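Local coordinates for uncharacterized protein VPA0106 (PDB 3U07), which is of unknown function but contains DUF1254 and DUF1214 regions and is probably exported from the cytoplasm, at residues L309-A314 with A420-E425; S125-G130 with V344-S349; T113-H118 with G285-L290. The protein carries 2 engineered substitutions. All blocks are in the same frame, centred on the assembly; numbering follows the deposited sequence.

Contact 1 of 3, residues L309-A314 with A420-E425; sequences LPPIEA and AIQSGE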
loop_
_atom_site.group_PDB
_atom_site.type_symbol
_atom_site.label_atom_id
_atom_site.label_comp_id
_atom_site.label_asym_id
_atom_site.label_seq_id
_atom_site.Cartn_x
_atom_site.Cartn_y
_atom_site.Cartn_z
ATOM N N LEU A 309 2.229 -2.032 -0.274
ATOM C CA LEU A 309 3.168 -2.642 0.664
ATOM C C LEU A 309 4.448 -3.058 -0.049
ATOM O O LEU A 309 4.432 -3.360 -1.243
ATOM C CB LEU A 309 2.558 -3.903 1.284
ATOM C CG LEU A 309 1.623 -3.808 2.486
ATOM C CD1 LEU A 309 0.890 -5.126 2.664
ATOM C CD2 LEU A 309 2.432 -3.477 3.740
ATOM N N PRO A 310 5.581 -3.051 0.669
ATOM C CA PRO A 310 6.841 -3.465 0.047
ATOM C C PRO A 310 6.600 -4.934 -0.327
ATOM O O PRO A 310 5.929 -5.660 0.405
ATOM C CB PRO A 310 7.849 -3.312 1.182
ATOM C CG PRO A 310 7.287 -2.124 1.949
ATOM C CD PRO A 310 5.813 -2.460 2.000
ATOM N N PRO A 311 7.145 -5.393 -1.459
ATOM C CA PRO A 311 6.939 -6.785 -1.877
ATOM C C PRO A 311 7.236 -7.916 -0.889
ATOM O O PRO A 311 6.643 -8.989 -0.998
ATOM C CB PRO A 311 7.770 -6.885 -3.156
ATOM C CG PRO A 311 8.835 -5.852 -2.958
ATOM C CD PRO A 311 8.066 -4.702 -2.376
ATOM N N ILE A 312 8.131 -7.691 0.069
ATOM C CA ILE A 312 8.463 -8.731 1.043
ATOM C C ILE A 312 7.284 -9.015 1.973
ATOM O O ILE A 312 7.186 -10.095 2.548
ATOM C CB ILE A 312 9.712 -8.345 1.885
ATOM C CG1 ILE A 312 10.164 -9.542 2.733
ATOM C CG2 ILE A 312 9.399 -7.151 2.776
ATOM C CD1 ILE A 312 11.503 -9.329 3.431
ATOM N N GLU A 313 6.384 -8.045 2.109
ATOM C CA GLU A 313 5.215 -8.218 2.963
ATOM C C GLU A 313 4.063 -8.747 2.118
ATOM O O GLU A 313 3.280 -9.584 2.568
ATOM C CB GLU A 313 4.789 -6.888 3.587
ATOM C CG GLU A 313 5.861 -6.171 4.392
ATOM C CD GLU A 313 6.357 -6.984 5.572
ATOM O OE1 GLU A 313 5.629 -7.889 6.028
ATOM O OE2 GLU A 313 7.474 -6.705 6.054
ATOM N N ALA A 314 3.963 -8.238 0.897
ATOM C CA ALA A 314 2.903 -8.648 -0.018
ATOM C C ALA A 314 3.276 -8.366 -1.466
ATOM O O ALA A 314 3.665 -7.255 -1.815
ATOM C CB ALA A 314 1.601 -7.928 0.330
ATOM N N ALA A 420 12.430 -14.304 -5.788
ATOM C CA ALA A 420 11.933 -14.510 -7.148
ATOM C C ALA A 420 10.537 -13.938 -7.370
ATOM O O ALA A 420 10.240 -13.397 -8.435
ATOM C CB ALA A 420 11.959 -16.000 -7.490
ATOM N N ILE A 421 9.679 -14.061 -6.367
ATOM C CA ILE A 421 8.330 -13.526 -6.471
ATOM C C ILE A 421 8.382 -12.001 -6.350
ATOM O O ILE A 421 7.715 -11.283 -7.095
ATOM C CB ILE A 421 7.421 -14.096 -5.359
ATOM C CG1 ILE A 421 7.113 -15.571 -5.649
ATOM C CG2 ILE A 421 6.146 -13.272 -5.259
ATOM C CD1 ILE A 421 6.392 -16.304 -4.517
ATOM N N GLN A 422 9.189 -11.518 -5.409
ATOM C CA GLN A 422 9.344 -10.082 -5.163
ATOM C C GLN A 422 9.883 -9.301 -6.353
ATOM O O GLN A 422 9.418 -8.201 -6.643
ATOM C CB GLN A 422 10.299 -9.846 -3.994
ATOM C CG GLN A 422 9.787 -10.239 -2.620
ATOM C CD GLN A 422 10.870 -10.102 -1.566
ATOM O OE1 GLN A 422 11.553 -9.079 -1.494
ATOM N NE2 GLN A 422 11.033 -11.130 -0.743
ATOM N N SER A 423 10.867 -9.878 -7.032
ATOM C CA SER A 423 11.522 -9.228 -8.165
ATOM C C SER A 423 10.749 -9.231 -9.473
ATOM O O SER A 423 11.085 -8.490 -10.397
ATOM C CB SER A 423 12.880 -9.882 -8.406
ATOM O OG SER A 423 12.708 -11.204 -8.889
ATOM N N GLY A 424 9.724 -10.067 -9.559
ATOM C CA GLY A 424 8.955 -10.149 -10.786
ATOM C C GLY A 424 9.373 -11.349 -11.622
ATOM O O GLY A 424 8.755 -11.647 -12.641
ATOM N N GLU A 425 10.422 -12.046 -11.192
ATOM C CA GLU A 425 10.907 -13.216 -11.919
ATOM C C GLU A 425 9.825 -14.297 -11.973
ATOM O O GLU A 425 9.409 -14.715 -13.052
ATOM C CB GLU A 425 12.174 -13.761 -11.249
ATOM C CG GLU A 425 12.862 -14.881 -12.012
ATOM C CD GLU A 425 14.186 -15.286 -11.387
ATOM O OE1 GLU A 425 14.233 -15.458 -10.151
ATOM O OE2 GLU A 425 15.179 -15.441 -12.128
#

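Contact 2 of 3, residues S125-G130 with V344-S349; sequences SSRTRG and VSEFWS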
loop_
_atom_site.group_PDB
_atom_site.type_symbol
_atom_site.label_atom_id
_atom_site.label_comp_id
_atom_site.label_asym_id
_atom_site.label_seq_id
_atom_site.Cartn_x
_atom_site.Cartn_y
_atom_site.Cartn_z
ATOM N N SER A 125 4.154 -6.948 11.794
ATOM C CA SER A 125 3.193 -7.982 11.441
ATOM C C SER A 125 3.553 -9.380 11.909
ATOM O O SER A 125 4.667 -9.643 12.381
ATOM C CB SER A 125 2.994 -8.016 9.923
ATOM O OG SER A 125 3.873 -8.945 9.322
ATOM N N SER A 126 2.574 -10.267 11.766
ATOM C CA SER A 126 2.692 -11.670 12.125
ATOM C C SER A 126 3.871 -12.320 11.403
ATOM O O SER A 126 4.508 -13.231 11.926
ATOM C CB SER A 126 1.401 -12.395 11.739
ATOM O OG SER A 126 1.082 -12.157 10.374
ATOM N N ARG A 127 4.155 -11.847 10.194
ATOM C CA ARG A 127 5.249 -12.395 9.402
ATOM C C ARG A 127 6.563 -12.357 10.171
ATOM O O ARG A 127 7.379 -13.271 10.073
ATOM C CB ARG A 127 5.413 -11.604 8.099
ATOM C CG ARG A 127 6.466 -12.172 7.164
ATOM C CD ARG A 127 6.626 -11.319 5.908
ATOM N NE ARG A 127 7.412 -10.111 6.144
ATOM C CZ ARG A 127 8.742 -10.076 6.168
ATOM N NH1 ARG A 127 9.446 -11.182 5.966
ATOM N NH2 ARG A 127 9.369 -8.929 6.399
ATOM N N THR A 128 6.764 -11.294 10.940
ATOM C CA THR A 128 8.003 -11.152 11.684
ATOM C C THR A 128 7.844 -11.108 13.203
ATOM O O THR A 128 8.836 -11.100 13.925
ATOM C CB THR A 128 8.778 -9.886 11.213
ATOM O OG1 THR A 128 7.927 -8.737 11.295
ATOM C CG2 THR A 128 9.249 -10.052 9.772
ATOM N N ARG A 129 6.608 -11.085 13.692
ATOM C CA ARG A 129 6.380 -11.043 15.137
ATOM C C ARG A 129 5.488 -12.178 15.630
ATOM O O ARG A 129 5.384 -12.415 16.834
ATOM C CB ARG A 129 5.725 -9.719 15.551
ATOM C CG ARG A 129 6.513 -8.470 15.237
ATOM C CD ARG A 129 5.694 -7.248 15.609
ATOM N NE ARG A 129 5.512 -7.129 17.055
ATOM C CZ ARG A 129 6.441 -6.676 17.895
ATOM N NH1 ARG A 129 7.628 -6.294 17.439
ATOM N NH2 ARG A 129 6.182 -6.598 19.194
ATOM N N GLY A 130 4.847 -12.881 14.706
ATOM C CA GLY A 130 3.947 -13.944 15.115
ATOM C C GLY A 130 2.728 -13.302 15.758
ATOM O O GLY A 130 2.172 -12.336 15.236
ATOM N N VAL A 344 6.123 -18.878 -0.277
ATOM C CA VAL A 344 5.725 -17.816 0.646
ATOM C C VAL A 344 5.825 -18.321 2.082
ATOM O O VAL A 344 5.577 -19.496 2.356
ATOM C CB VAL A 344 4.283 -17.329 0.405
ATOM C CG1 VAL A 344 4.125 -16.865 -1.030
ATOM C CG2 VAL A 344 3.301 -18.423 0.743
ATOM N N SER A 345 6.182 -17.435 3.002
ATOM C CA SER A 345 6.325 -17.834 4.397
ATOM C C SER A 345 4.996 -17.808 5.126
ATOM O O SER A 345 4.790 -18.553 6.083
ATOM C CB SER A 345 7.309 -16.904 5.123
ATOM O OG SER A 345 6.744 -15.615 5.329
ATOM N N GLU A 346 4.083 -16.956 4.674
ATOM C CA GLU A 346 2.795 -16.843 5.339
ATOM C C GLU A 346 1.661 -17.570 4.631
ATOM O O GLU A 346 1.185 -18.598 5.110
ATOM C CB GLU A 346 2.444 -15.364 5.525
ATOM C CG GLU A 346 3.561 -14.562 6.171
ATOM C CD GLU A 346 4.138 -15.262 7.387
ATOM O OE1 GLU A 346 3.394 -15.478 8.368
ATOM O OE2 GLU A 346 5.337 -15.599 7.355
ATOM N N PHE A 347 1.207 -17.033 3.504
ATOM C CA PHE A 347 0.127 -17.679 2.762
ATOM C C PHE A 347 -0.075 -17.025 1.406
ATOM O O PHE A 347 0.525 -15.993 1.112
ATOM C CB PHE A 347 -1.181 -17.628 3.564
ATOM C CG PHE A 347 -1.841 -16.270 3.592
ATOM C CD1 PHE A 347 -2.862 -15.958 2.695
ATOM C CD2 PHE A 347 -1.474 -15.316 4.544
ATOM C CE1 PHE A 347 -3.517 -14.720 2.749
ATOM C CE2 PHE A 347 -2.120 -14.071 4.606
ATOM C CZ PHE A 347 -3.144 -13.776 3.707
ATOM N N TRP A 348 -0.907 -17.639 0.572
ATOM C CA TRP A 348 -1.191 -17.084 -0.742
ATOM C C TRP A 348 -2.652 -17.296 -1.105
ATOM O O TRP A 348 -3.368 -18.046 -0.435
ATOM C CB TRP A 348 -0.282 -17.706 -1.805
ATOM C CG TRP A 348 -0.324 -19.196 -1.863
ATOM C CD1 TRP A 348 0.526 -20.065 -1.245
ATOM C CD2 TRP A 348 -1.269 -20.001 -2.580
ATOM N NE1 TRP A 348 0.174 -21.362 -1.533
ATOM C CE2 TRP A 348 -0.925 -21.352 -2.349
ATOM C CE3 TRP A 348 -2.373 -19.712 -3.395
ATOM C CZ2 TRP A 348 -1.645 -22.416 -2.904
ATOM C CZ3 TRP A 348 -3.092 -20.771 -3.946
ATOM C CH2 TRP A 348 -2.723 -22.106 -3.697
ATOM N N SER A 349 -3.096 -16.626 -2.163
ATOM C CA SER A 349 -4.483 -16.728 -2.592
ATOM C C SER A 349 -4.647 -16.242 -4.030
ATOM O O SER A 349 -3.786 -15.550 -4.563
ATOM C CB SER A 349 -5.359 -15.868 -1.682
ATOM O OG SER A 349 -4.980 -14.498 -1.777
HETATM O O HOH W 1 1.194 -14.488 9.336
HETATM O O HOH W 2 8.803 -13.804 5.189
#

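Contact 3 of 3, residues T113-H118 with G285-L290; sequences TMDMGH and GTRDTL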
loop_
_atom_site.group_PDB
_atom_site.type_symbol
_atom_site.label_atom_id
_atom_site.label_comp_id
_atom_site.label_asym_id
_atom_site.label_seq_id
_atom_site.Cartn_x
_atom_site.Cartn_y
_atom_site.Cartn_z
ATOM N N THR A 113 2.560 1.624 7.927
ATOM C CA THR A 113 2.535 3.081 7.894
ATOM C C THR A 113 3.488 3.603 6.838
ATOM O O THR A 113 4.537 3.012 6.591
ATOM C CB THR A 113 2.932 3.708 9.266
ATOM O OG1 THR A 113 4.215 3.211 9.669
ATOM C CG2 THR A 113 1.898 3.370 10.341
HETATM N N MSE A 114 3.110 4.714 6.213
HETATM C CA MSE A 114 3.932 5.330 5.177
HETATM C C MSE A 114 3.929 6.835 5.371
HETATM O O MSE A 114 2.942 7.400 5.846
HETATM C CB MSE A 114 3.381 4.984 3.788
HETATM C CG MSE A 114 3.467 3.494 3.462
HETATM SE SE MSE A 114 2.808 3.064 1.685
HETATM C CE MSE A 114 0.937 3.154 2.141
ATOM N N ASP A 115 5.029 7.486 5.018
ATOM C CA ASP A 115 5.093 8.925 5.170
ATOM C C ASP A 115 4.656 9.629 3.893
ATOM O O ASP A 115 4.373 8.979 2.874
ATOM C CB ASP A 115 6.499 9.383 5.593
ATOM C CG ASP A 115 7.582 9.044 4.578
ATOM O OD1 ASP A 115 7.317 9.079 3.356
ATOM O OD2 ASP A 115 8.721 8.765 5.016
HETATM N N MSE A 116 4.596 10.957 3.963
HETATM C CA MSE A 116 4.164 11.781 2.839
HETATM C C MSE A 116 5.123 11.822 1.649
HETATM O O MSE A 116 4.874 12.527 0.674
HETATM C CB MSE A 116 3.875 13.199 3.339
HETATM C CG MSE A 116 2.741 13.247 4.354
HETATM SE SE MSE A 116 1.057 12.629 3.597
HETATM C CE MSE A 116 0.707 14.221 2.572
ATOM N N GLY A 117 6.222 11.085 1.732
ATOM C CA GLY A 117 7.153 11.054 0.617
ATOM C C GLY A 117 6.976 9.724 -0.098
ATOM O O GLY A 117 7.728 9.375 -1.012
ATOM N N HIS A 118 5.957 8.996 0.354
ATOM C CA HIS A 118 5.563 7.671 -0.134
ATOM C C HIS A 118 6.555 6.557 0.200
ATOM O O HIS A 118 6.778 5.646 -0.597
ATOM C CB HIS A 118 5.265 7.690 -1.642
ATOM C CG HIS A 118 4.356 6.578 -2.083
ATOM N ND1 HIS A 118 4.812 5.457 -2.742
ATOM C CD2 HIS A 118 3.021 6.405 -1.927
ATOM C CE1 HIS A 118 3.796 4.641 -2.973
ATOM N NE2 HIS A 118 2.700 5.193 -2.488
ATOM N N GLY A 285 9.063 0.606 -1.101
ATOM C CA GLY A 285 10.029 0.280 -0.069
ATOM C C GLY A 285 10.155 1.333 1.018
ATOM O O GLY A 285 9.261 2.162 1.217
ATOM N N THR A 286 11.283 1.299 1.714
ATOM C CA THR A 286 11.552 2.214 2.813
ATOM C C THR A 286 12.646 3.183 2.407
ATOM O O THR A 286 13.255 3.042 1.343
ATOM C CB THR A 286 12.068 1.441 4.033
ATOM O OG1 THR A 286 13.382 0.939 3.741
ATOM C CG2 THR A 286 11.151 0.256 4.353
ATOM N N ARG A 287 12.911 4.180 3.246
ATOM C CA ARG A 287 13.993 5.117 2.926
ATOM C C ARG A 287 15.328 4.354 3.001
ATOM O O ARG A 287 16.297 4.752 2.332
ATOM C CB ARG A 287 14.021 6.278 3.917
ATOM C CG ARG A 287 12.852 7.234 3.716
ATOM C CD ARG A 287 12.882 8.464 4.607
ATOM N NE ARG A 287 11.712 9.310 4.375
ATOM C CZ ARG A 287 11.593 10.202 3.394
ATOM N NH1 ARG A 287 12.580 10.393 2.526
ATOM N NH2 ARG A 287 10.475 10.905 3.282
ATOM N N ASP A 288 15.411 3.278 3.757
ATOM C CA ASP A 288 16.705 2.639 3.752
ATOM C C ASP A 288 17.019 1.931 2.437
ATOM O O ASP A 288 18.181 1.759 2.078
ATOM C CB ASP A 288 16.796 1.680 4.896
ATOM C CG ASP A 288 17.411 2.313 6.119
ATOM O OD1 ASP A 288 18.504 2.900 5.984
ATOM O OD2 ASP A 288 16.823 2.201 7.218
ATOM N N THR A 289 15.983 1.500 1.727
ATOM C CA THR A 289 16.203 0.775 0.477
ATOM C C THR A 289 15.935 1.612 -0.757
ATOM O O THR A 289 16.435 1.305 -1.827
ATOM C CB THR A 289 15.331 -0.503 0.391
ATOM O OG1 THR A 289 13.948 -0.150 0.512
ATOM C CG2 THR A 289 15.704 -1.489 1.490
ATOM N N LEU A 290 15.153 2.676 -0.629
ATOM C CA LEU A 290 14.878 3.491 -1.808
ATOM C C LEU A 290 15.215 4.970 -1.658
ATOM O O LEU A 290 15.094 5.737 -2.613
ATOM C CB LEU A 290 13.414 3.317 -2.226
ATOM C CG LEU A 290 13.032 1.916 -2.716
ATOM C CD1 LEU A 290 11.520 1.815 -2.856
ATOM C CD2 LEU A 290 13.719 1.629 -4.050
HETATM O O HOH W 3 7.333 2.886 -1.234
#

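Contact 1 of 3, residues L309-A314 with A420-E425
The carbonyl oxygen of Pro310 accepts two backbone N-H groups, and the turn this makes sets Pro311 and Ile312 against Gln422. The bond from Glu313 N to Pro310 O is 3.0 Å long. The one from Ala314 N to Pro310 O is 3.3 Å. Residues 311-313 are helical in their backbone angles, without a regular helix. The contact itself is van der Waals packing built almost wholly on one side chain. Gln422 carries CG anti to its carbonyl carbon (chi1 -70°) and runs straight on to its amide, so the chain passes alongside the turn. Gln422 CB lies 4.0 Å from Pro311 CB. One carbon further out, Gln422 CG is 3.8 Å from Pro311 O. Pro311 O takes its hydrogen bond from Ser315 OG. The amide then reaches Ile312, with Gln422 CD 3.8 Å from Ile312 CA. Its two ends lie along the isoleucine: Gln422 OE1 is 3.9 Å from Ile312 CB, and Gln422 NE2 is 3.9 Å from Ile312 CG1. The Ile312 and Gln422 side chains run alongside each other in the same direction. In the fold, 309-314 is the loop that leads from helix 295-305 into strand 315-319, the edge of a four-stranded antiparallel sheet. Helix 419-423 follows strand 408-417, the neighbour of that edge strand. The contact therefore joins the entrance of one strand to the exit of its neighbour in the sheet. The polar end of Gln422 is held from its own side, where NE2 bonds Ala417 O. Arg281 packs on both Pro311 and Gln422. Ile421 O accepts from Arg317 NH2. Gly424 is the first residue to leave helical angles, with positive phi (100°).

Contact 2 of 3, residues S125-G130 with V344-S349
Arg127 and Glu346 meet without a salt bridge: Arg127 NE and Glu346 OE2 are 6.0 Å apart, and the carboxylate rests on the aliphatic start of the arginine instead. The contact sets the short helix 126-129, N-capped by Ser125 OG, against a classic beta bulge in which Glu346 and Phe347 both face Tyr415. Glu346 OE2 lies 3.6 Å from Arg127 CG. Glu346 CD is 3.7 Å from Arg127 CA. The two side chains cross at about a right angle, with their flat ends 78° apart. Arg127 holds CG anti to the backbone N (chi1 -176°) and bends at chi3. Its end thereby leads away from Glu346, and NE pairs with Glu313. Thr128 CG2 covers one face of the guanidinium, 3.5 Å above its plane. Two waters supply the polar links between the segments in this surface contact. Water 1 donates to Glu346 OE1 and hydrogen-bonds Ser126 OG, which is also bonded to Trp109 N. Water 2 sits in plane at the guanidinium edge, accepting from Arg127 NH1 at 2.8 Å and donating to Ser345 OG at 2.7 Å.

Contact 3 of 3, residues T113-H118 with G285-L290
Asp115 turns its CG between the backbone N and the carbonyl carbon (chi1 62°), while Arg287 holds CG anti to its carbonyl carbon (chi1 -72°) and extends to NE. This brings carboxylate and guanidinium together in a salt bridge. It joins an Asx turn at Asp115, where the chain of strand 109-115 turns, to the first turn of helix 287-290, whose start is a capping box of Thr286 and Thr289. Asp115 OD2 accepts from Arg287 NE at 3.1 Å, on its syn side but somewhat out of the carboxylate plane. A weak bond runs from Arg287 NH2 to Asp115 OD2, 3.3 Å. Both N-H groups go to OD2, with the planes 41° apart. The other oxygen, Asp115 OD1, takes Gly117 N at 2.8 Å from above the carboxylate plane. It also accepts from Tyr119 N. These bonds hold the carboxylate in position for the arginine. Arg287 NH1 makes a salt bridge with Asp232, its strongest partner. In the capping box, Thr286 N donates to Thr289 OG1 at 3.3 Å, and Thr286 OG1 accepts weakly from Asp288 N and Thr289 N. Away from the bridge, water 3 accepts from Gly285 N and lies 2.9 Å from His118 O.

In the fold
Contact 1 touches both others, and the three centres form roughly a right angle at it. Its centre is about 13 Å from that of contact 2 and about 16 Å from that of contact 3. A salt bridge ties contacts 1 and 2: Glu313 OE1 to Arg127 NE, 2.9 Å. Ile421 CD1 also packs on Val344 CG1 at 4.2 Å. Contact 1 meets contact 3 more lightly, through Pro310 CG and Gly285 CA at 4.2 Å. Contacts 2 and 3 do not touch; their nearest atoms are about 10 Å apart. One segment of each belongs to or adjoins one sheet: strand 109-115 pairs with strand 120-125, which leads into helix 126-129. No active site has been assigned.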